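Local coordinates for organophosphorus hydrolase (Pseudomonas pseudoalcaligenes, PDB 4LE6), which is a metallo-beta-lactamase-fold zinc hydrolase, a phosphotriesterase that probably cleaves organophosphate triesters at a two-zinc centre, at residues G53-P58 with T87-Y92; W245-L250 with A291-P296. All blocks are in the same frame, centred on the assembly; numbering follows the deposited sequence.

Overall arrangement
Following the chain from the N terminus, strand 45-57 runs out into a connection carrying helix 67-76 and returns as strand 85-95; interaction 1 (53-58 with 87-92) closes that loop within the first mixed sheet. Interaction 2 (245-250 with 291-296) comes later, closing the loop that leads from strand 240-246 through helices 252-255 and 269-286 to strand 289-292 of the second mixed sheet. The two contacts neither nest nor cross but follow in series, their centres about 9 Å apart. They meet in space where N90 probably hydrogen-bonds to A293 and L295 and where L57 packs on L250, so the first sheet is tied to the ligand-bearing loops at the ends of the second sheet's strands.

Interaction 1: G53-P58 with T87-Y92; sequences GYVDLP and TAVNAY
The flat peptide carbonyl of T87 takes V55 N in its own plane, T87 O to V55 N 2.8 Å, while Y54 comes close to the same oxygen with its CA at 3.1 Å, a CH...O contact. Y54 CB also rests by T87 O, at 3.4 Å. From there CG sits between the backbone N and the carbonyl carbon (chi1 61°), and the ring leads away from 87-92 to lie against Q86 of the same strand and R321 of the second subunit. This is an antiparallel ladder between neighbouring strands of one of the two sheets of the metallo-beta-lactamase sandwich, their short axes at 142°. V55 and T87 form a hydrogen-bonded pair, completed by T87 N to V55 O at 2.8 Å, with the donor tilted 32° from the carbonyl plane. Next along, Y54 and A88 are a non-hydrogen-bonded pair, CA to CA 4.5 Å. V89 N also donates to G53 O at 3.2 Å.

V55, T87 and V89 share one face of the sheet. There V55 CG1 and V89 CG2 make a light apolar contact at 4.4 Å, and V89 also lies against H294 and near D143, both zinc ligands, so this face backs onto the metal site. D56 is turned outward to a salt bridge with R321 of the second subunit, which brings the end of strand 45-57 into the dimer contact. T87 spends its hydroxyl on V85 O. The side chain of L57 crosses that of T87 at about a right angle, its CD1 methyl 3.8 Å from T87 OG1.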
ATOM      1  N   GLY A  53      -9.877 -10.991  -0.619  1.00 22.54           N
ATOM      2  CA  GLY A  53     -11.022 -10.156  -0.893  1.00 22.66           C
ATOM      3  C   GLY A  53     -11.372  -9.335   0.336  1.00 21.31           C
ATOM      4  O   GLY A  53     -10.518  -9.090   1.189  1.00 19.51           O
ATOM      5  N   TYR A  54     -12.628  -8.926   0.453  1.00 19.13           N
ATOM      6  CA  TYR A  54     -13.049  -8.101   1.581  1.00 20.93           C
ATOM      7  C   TYR A  54     -14.417  -8.509   2.089  1.00 26.38           C
ATOM      8  O   TYR A  54     -15.183  -9.169   1.391  1.00 25.51           O
ATOM      9  CB  TYR A  54     -13.106  -6.618   1.189  1.00 21.23           C
ATOM     10  CG  TYR A  54     -14.102  -6.330   0.074  1.00 20.72           C
ATOM     11  CD1 TYR A  54     -15.439  -6.036   0.350  1.00 19.92           C
ATOM     12  CD2 TYR A  54     -13.718  -6.384  -1.255  1.00 21.26           C
ATOM     13  CE1 TYR A  54     -16.345  -5.797  -0.664  1.00 21.65           C
ATOM     14  CE2 TYR A  54     -14.630  -6.123  -2.282  1.00 23.14           C
ATOM     15  CZ  TYR A  54     -15.934  -5.836  -1.973  1.00 23.25           C
ATOM     16  OH  TYR A  54     -16.837  -5.583  -2.983  1.00 24.37           O
ATOM     17  N   VAL A  55     -14.706  -8.106   3.317  1.00 29.89           N
ATOM     18  CA  VAL A  55     -16.041  -8.234   3.868  1.00 28.70           C
ATOM     19  C   VAL A  55     -16.406  -6.908   4.571  1.00 24.49           C
ATOM     20  O   VAL A  55     -15.560  -6.285   5.211  1.00 25.77           O
ATOM     21  CB  VAL A  55     -16.109  -9.429   4.849  1.00 33.23           C
ATOM     22  CG1 VAL A  55     -15.097  -9.267   5.978  1.00 32.69           C
ATOM     23  CG2 VAL A  55     -17.510  -9.578   5.394  1.00 36.29           C
ATOM     24  N   ASP A  56     -17.650  -6.464   4.438  1.00 22.79           N
ATOM     25  CA  ASP A  56     -18.098  -5.255   5.123  1.00 24.84           C
ATOM     26  C   ASP A  56     -18.542  -5.620   6.544  1.00 29.36           C
ATOM     27  O   ASP A  56     -19.464  -6.412   6.716  1.00 34.97           O
ATOM     28  CB  ASP A  56     -19.248  -4.611   4.357  1.00 29.68           C
ATOM     29  CG  ASP A  56     -18.816  -4.030   2.998  1.00 32.81           C
ATOM     30  OD1 ASP A  56     -17.628  -3.641   2.808  1.00 26.64           O
ATOM     31  OD2 ASP A  56     -19.689  -3.955   2.110  1.00 39.53           O
ATOM     32  N   LEU A  57     -17.869  -5.072   7.554  1.00 26.98           N
ATOM     33  CA  LEU A  57     -18.223  -5.312   8.961  1.00 25.87           C
ATOM     34  C   LEU A  57     -18.815  -4.045   9.598  1.00 24.90           C
ATOM     35  O   LEU A  57     -18.211  -2.980   9.505  1.00 26.32           O
ATOM     36  CB  LEU A  57     -16.982  -5.750   9.744  1.00 28.61           C
ATOM     37  CG  LEU A  57     -16.309  -7.047   9.281  1.00 30.84           C
ATOM     38  CD1 LEU A  57     -15.100  -7.332  10.168  1.00 29.44           C
ATOM     39  CD2 LEU A  57     -17.288  -8.232   9.288  1.00 31.22           C
ATOM     40  N   PRO A  58     -20.010  -4.138  10.218  1.00 25.25           N
ATOM     41  CA  PRO A  58     -20.576  -2.962  10.898  1.00 28.38           C
ATOM     42  C   PRO A  58     -19.669  -2.463  12.003  1.00 29.40           C
ATOM     43  O   PRO A  58     -19.154  -3.276  12.769  1.00 27.98           O
ATOM     44  CB  PRO A  58     -21.874  -3.494  11.531  1.00 30.65           C
ATOM     45  CG  PRO A  58     -22.224  -4.692  10.738  1.00 31.95           C
ATOM     46  CD  PRO A  58     -20.929  -5.288  10.250  1.00 27.50           C
ATOM     47  N   THR A  87     -13.373  -4.558   5.171  1.00 18.60           N
ATOM     48  CA  THR A  87     -12.280  -5.176   5.871  1.00 18.69           C
ATOM     49  C   THR A  87     -11.626  -6.230   4.976  1.00 20.30           C
ATOM     50  O   THR A  87     -12.295  -7.097   4.417  1.00 21.95           O
ATOM     51  CB  THR A  87     -12.768  -5.806   7.174  1.00 21.58           C
ATOM     52  OG1 THR A  87     -13.335  -4.790   8.013  1.00 26.09           O
ATOM     53  CG2 THR A  87     -11.625  -6.484   7.917  1.00 24.05           C
ATOM     54  N   ALA A  88     -10.309  -6.134   4.861  1.00 18.81           N
ATOM     55  CA  ALA A  88      -9.503  -7.045   4.061  1.00 19.27           C
ATOM     56  C   ALA A  88      -9.355  -8.361   4.790  1.00 19.65           C
ATOM     57  O   ALA A  88      -9.417  -8.405   6.028  1.00 18.47           O
ATOM     58  CB  ALA A  88      -8.125  -6.450   3.835  1.00 19.89           C
ATOM     59  N   VAL A  89      -9.170  -9.425   4.021  1.00 21.12           N
ATOM     60  CA  VAL A  89      -8.838 -10.737   4.556  1.00 22.53           C
ATOM     61  C   VAL A  89      -7.592 -11.197   3.800  1.00 21.57           C
ATOM     62  O   VAL A  89      -7.618 -11.338   2.576  1.00 18.08           O
ATOM     63  CB  VAL A  89      -9.983 -11.729   4.332  1.00 22.34           C
ATOM     64  CG1 VAL A  89      -9.599 -13.132   4.805  1.00 21.15           C
ATOM     65  CG2 VAL A  89     -11.239 -11.256   5.045  1.00 21.40           C
ATOM     66  N   ASN A  90      -6.491 -11.386   4.519  1.00 18.66           N
ATOM     67  CA  ASN A  90      -5.226 -11.746   3.905  1.00 19.39           C
ATOM     68  C   ASN A  90      -4.711 -13.119   4.348  1.00 21.35           C
ATOM     69  O   ASN A  90      -5.018 -13.596   5.441  1.00 23.57           O
ATOM     70  CB  ASN A  90      -4.163 -10.704   4.239  1.00 18.92           C
ATOM     71  CG  ASN A  90      -4.613  -9.291   3.949  1.00 19.94           C
ATOM     72  OD1 ASN A  90      -5.168  -8.993   2.883  1.00 18.88           O
ATOM     73  ND2 ASN A  90      -4.342  -8.398   4.886  1.00 20.02           N
ATOM     74  N   ALA A  91      -3.932 -13.751   3.484  1.00 19.22           N
ATOM     75  CA  ALA A  91      -3.189 -14.953   3.859  1.00 20.17           C
ATOM     76  C   ALA A  91      -1.736 -14.735   3.448  1.00 22.06           C
ATOM     77  O   ALA A  91      -1.440 -13.790   2.706  1.00 20.33           O
ATOM     78  CB  ALA A  91      -3.763 -16.159   3.194  1.00 22.10           C
ATOM     79  N   TYR A  92      -0.833 -15.584   3.934  1.00 21.30           N
ATOM     80  CA  TYR A  92       0.591 -15.369   3.647  1.00 17.09           C
ATOM     81  C   TYR A  92       1.308 -16.641   3.242  1.00 19.65           C
ATOM     82  O   TYR A  92       1.158 -17.655   3.888  1.00 20.84           O
ATOM     83  CB  TYR A  92       1.255 -14.718   4.859  1.00 15.46           C
ATOM     84  CG  TYR A  92       0.624 -13.375   5.103  1.00 15.12           C
ATOM     85  CD1 TYR A  92       1.078 -12.246   4.428  1.00 15.62           C
ATOM     86  CD2 TYR A  92      -0.481 -13.246   5.931  1.00 21.69           C
ATOM     87  CE1 TYR A  92       0.496 -11.028   4.622  1.00 17.25           C
ATOM     88  CE2 TYR A  92      -1.077 -12.022   6.117  1.00 20.21           C
ATOM     89  CZ  TYR A  92      -0.588 -10.921   5.442  1.00 15.84           C
ATOM     90  OH  TYR A  92      -1.190  -9.686   5.608  1.00 18.64           O
TER

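Interaction 2: W245-L250 with A291-P296. With ZN (zinc ion), chain K; ZN (zinc ion), chain J.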
ATOM      1  N   TRP A 245       0.290 -12.817  12.367  1.00 21.91           N
ATOM      2  CA  TRP A 245      -0.288 -12.754  13.714  1.00 23.61           C
ATOM      3  C   TRP A 245      -1.745 -13.161  13.804  1.00 22.92           C
ATOM      4  O   TRP A 245      -2.265 -13.345  14.894  1.00 22.85           O
ATOM      5  CB  TRP A 245      -0.003 -11.409  14.422  1.00 24.06           C
ATOM      6  CG  TRP A 245      -0.812 -10.201  14.040  1.00 24.22           C
ATOM      7  CD1 TRP A 245      -1.871 -10.130  13.180  1.00 25.66           C
ATOM      8  CD2 TRP A 245      -0.598  -8.866  14.524  1.00 23.00           C
ATOM      9  NE1 TRP A 245      -2.336  -8.830  13.113  1.00 25.78           N
ATOM     10  CE2 TRP A 245      -1.569  -8.043  13.926  1.00 21.89           C
ATOM     11  CE3 TRP A 245       0.320  -8.293  15.415  1.00 25.82           C
ATOM     12  CZ2 TRP A 245      -1.650  -6.675  14.187  1.00 24.46           C
ATOM     13  CZ3 TRP A 245       0.233  -6.937  15.677  1.00 25.87           C
ATOM     14  CH2 TRP A 245      -0.743  -6.143  15.062  1.00 26.79           C
ATOM     15  N   GLY A 246      -2.396 -13.329  12.656  1.00 18.32           N
ATOM     16  CA  GLY A 246      -3.784 -13.715  12.633  1.00 18.58           C
ATOM     17  C   GLY A 246      -4.679 -12.523  12.946  1.00 19.68           C
ATOM     18  O   GLY A 246      -4.522 -11.439  12.380  1.00 22.31           O
ATOM     19  N   ASP A 247      -5.620 -12.742  13.852  1.00 19.50           N
ATOM     20  CA  ASP A 247      -6.655 -11.781  14.184  1.00 21.13           C
ATOM     21  C   ASP A 247      -6.404 -11.047  15.515  1.00 24.20           C
ATOM     22  O   ASP A 247      -7.344 -10.770  16.270  1.00 22.85           O
ATOM     23  CB  ASP A 247      -8.007 -12.500  14.200  1.00 20.82           C
ATOM     24  CG  ASP A 247      -8.530 -12.789  12.801  1.00 22.96           C
ATOM     25  OD1 ASP A 247      -7.735 -12.706  11.842  1.00 20.02           O
ATOM     26  OD2 ASP A 247      -9.732 -13.106  12.666  1.00 20.55           O
ATOM     27  N   ILE A 248      -5.143 -10.716  15.782  1.00 23.90           N
ATOM     28  CA  ILE A 248      -4.774  -9.849  16.913  1.00 25.24           C
ATOM     29  C   ILE A 248      -5.599  -8.574  16.920  1.00 26.17           C
ATOM     30  O   ILE A 248      -5.974  -8.056  17.968  1.00 26.42           O
ATOM     31  CB  ILE A 248      -3.279  -9.443  16.825  1.00 26.70           C
ATOM     32  CG1 ILE A 248      -2.395 -10.678  16.970  1.00 28.59           C
ATOM     33  CG2 ILE A 248      -2.918  -8.366  17.874  1.00 27.34           C
ATOM     34  CD1 ILE A 248      -2.698 -11.533  18.221  1.00 30.79           C
ATOM     35  N   LEU A 249      -5.890  -8.052  15.741  1.00 24.98           N
ATOM     36  CA  LEU A 249      -6.841  -6.970  15.674  1.00 28.22           C
ATOM     37  C   LEU A 249      -7.505  -6.963  14.324  1.00 25.24           C
ATOM     38  O   LEU A 249      -7.009  -7.537  13.357  1.00 24.26           O
ATOM     39  CB  LEU A 249      -6.217  -5.617  16.019  1.00 32.36           C
ATOM     40  CG  LEU A 249      -5.081  -5.054  15.173  1.00 31.63           C
ATOM     41  CD1 LEU A 249      -5.623  -4.186  14.034  1.00 27.53           C
ATOM     42  CD2 LEU A 249      -4.160  -4.249  16.071  1.00 29.88           C
ATOM     43  N   LEU A 250      -8.663  -6.338  14.316  1.00 23.08           N
ATOM     44  CA  LEU A 250      -9.581  -6.375  13.205  1.00 29.86           C
ATOM     45  C   LEU A 250      -9.703  -5.028  12.503  1.00 29.31           C
ATOM     46  O   LEU A 250     -10.122  -4.981  11.356  1.00 27.96           O
ATOM     47  CB  LEU A 250     -10.951  -6.758  13.738  1.00 38.16           C
ATOM     48  CG  LEU A 250     -11.715  -7.768  12.894  1.00 52.75           C
ATOM     49  CD1 LEU A 250     -11.500  -9.178  13.442  1.00 53.28           C
ATOM     50  CD2 LEU A 250     -13.170  -7.364  12.896  1.00 64.60           C
ATOM     51  N   ALA A 291       2.561  -9.483   9.794  1.00 22.10           N
ATOM     52  CA  ALA A 291       1.663  -9.835   8.691  1.00 21.11           C
ATOM     53  C   ALA A 291       0.280 -10.113   9.288  1.00 20.33           C
ATOM     54  O   ALA A 291       0.110 -11.105  10.018  1.00 20.20           O
ATOM     55  CB  ALA A 291       2.189 -11.060   7.955  1.00 21.62           C
ATOM     56  N   GLY A 292      -0.689  -9.238   9.001  1.00 23.25           N
ATOM     57  CA  GLY A 292      -1.963  -9.243   9.704  1.00 18.19           C
ATOM     58  C   GLY A 292      -3.149  -9.529   8.813  1.00 17.83           C
ATOM     59  O   GLY A 292      -3.443  -8.795   7.855  1.00 18.81           O
ATOM     60  N   ALA A 293      -3.885 -10.566   9.177  1.00 17.74           N
ATOM     61  CA  ALA A 293      -4.965 -11.082   8.353  1.00 18.64           C
ATOM     62  C   ALA A 293      -6.001 -10.036   7.983  1.00 20.66           C
ATOM     63  O   ALA A 293      -6.647 -10.135   6.928  1.00 17.87           O
ATOM     64  CB  ALA A 293      -5.637 -12.241   9.055  1.00 21.20           C
ATOM     65  N   HIS A 294      -6.189  -9.035   8.839  1.00 22.36           N
ATOM     66  CA  HIS A 294      -7.223  -8.023   8.584  1.00 21.03           C
ATOM     67  C   HIS A 294      -6.687  -6.600   8.528  1.00 20.18           C
ATOM     68  O   HIS A 294      -7.445  -5.623   8.633  1.00 20.06           O
ATOM     69  CB  HIS A 294      -8.349  -8.148   9.612  1.00 22.39           C
ATOM     70  CG  HIS A 294      -9.017  -9.486   9.572  1.00 25.56           C
ATOM     71  ND1 HIS A 294      -9.599  -9.984   8.426  1.00 24.37           N
ATOM     72  CD2 HIS A 294      -9.154 -10.449  10.513  1.00 23.81           C
ATOM     73  CE1 HIS A 294     -10.072 -11.191   8.663  1.00 21.40           C
ATOM     74  NE2 HIS A 294      -9.808 -11.503   9.920  1.00 21.62           N
ATOM     75  N   LEU A 295      -5.387  -6.481   8.311  1.00 17.80           N
ATOM     76  CA  LEU A 295      -4.777  -5.180   8.080  1.00 18.77           C
ATOM     77  C   LEU A 295      -4.902  -4.893   6.577  1.00 18.91           C
ATOM     78  O   LEU A 295      -5.040  -5.828   5.793  1.00 18.76           O
ATOM     79  CB  LEU A 295      -3.312  -5.181   8.537  1.00 18.35           C
ATOM     80  CG  LEU A 295      -3.126  -5.512  10.024  1.00 20.32           C
ATOM     81  CD1 LEU A 295      -1.645  -5.554  10.381  1.00 22.65           C
ATOM     82  CD2 LEU A 295      -3.860  -4.517  10.916  1.00 19.89           C
ATOM     83  N   PRO A 296      -4.894  -3.611   6.184  1.00 17.63           N
ATOM     84  CA  PRO A 296      -5.014  -3.263   4.763  1.00 18.25           C
ATOM     85  C   PRO A 296      -3.945  -3.971   3.949  1.00 17.98           C
ATOM     86  O   PRO A 296      -2.774  -3.968   4.327  1.00 18.28           O
ATOM     87  CB  PRO A 296      -4.832  -1.751   4.759  1.00 17.88           C
ATOM     88  CG  PRO A 296      -5.242  -1.318   6.136  1.00 19.67           C
ATOM     89  CD  PRO A 296      -4.734  -2.409   7.017  1.00 18.83           C
TER
HETATM   90 ZN    ZN K 406     -10.418 -13.324  10.651  1.00 20.50          ZN
HETATM   91 ZN    ZN J 405     -11.176 -14.655  13.401  1.00 24.94          ZN
HETATM   92  O   HOH W   1      -5.169  -8.910  11.842  1.00 25.19           O
HETATM   93  O   HOH W   2      -2.151 -12.993   9.958  1.00 30.00           O
HETATM   94  O   HOH W   3      -7.970  -3.169   9.564  1.00 19.18           O
HETATM   95  O   HOH W   4     -11.866 -14.079  11.467  1.00 14.52           O
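W245 N donates to A291 O at 2.9 Å (160° at the hydrogen) near the C-terminal ends of strands 240-246 and 289-292, which run parallel; beyond it the backbones stay close, but direct bonding gives way to waters and a weak bond from A293 N, inside the type I turn G292-L295, to G246 O. In the metallo-beta-lactamase fold these strand ends deliver metal ligands, here D247 and H294 of the two-zinc site. D247 OD2 bridges the metals, 2.1 Å from the zinc of chain K and 2.2 Å from that of chain J, and water 4 bridges them too. H294 NE2 binds the chain K zinc at 2.1 Å; D143 and H144 complete its protein ligands, while H139, H141 and H226 serve the other ion.

The carboxylate and imidazole planes stand 56° apart. D247 OD2 lies at the ring edge, in plane, and D247 OD1 approaches H294 CD2 to 3.0 Å. A293 CB sits over the centre of one ring face. Held at NE2 by the zinc and at ND1 by A88 O, the ring has its rotation fixed from both nitrogens, and the second-shell bond may make NE2 a stronger donor to the metal.

Farther from the zincs, I248 CB covers the centre of one W245 ring face, and G292 CA packs 3.5 Å from W245 NE1. L295 splits its methyls, CD1 to W245 CZ2 and CD2 to L249 CD1 at 3.6 Å, crossing both side chains at about a right angle. Water 1 links the two segments, accepting from W245 NE1 and H294 N and donating to L249 O and, at 2.7 Å, to G246 O.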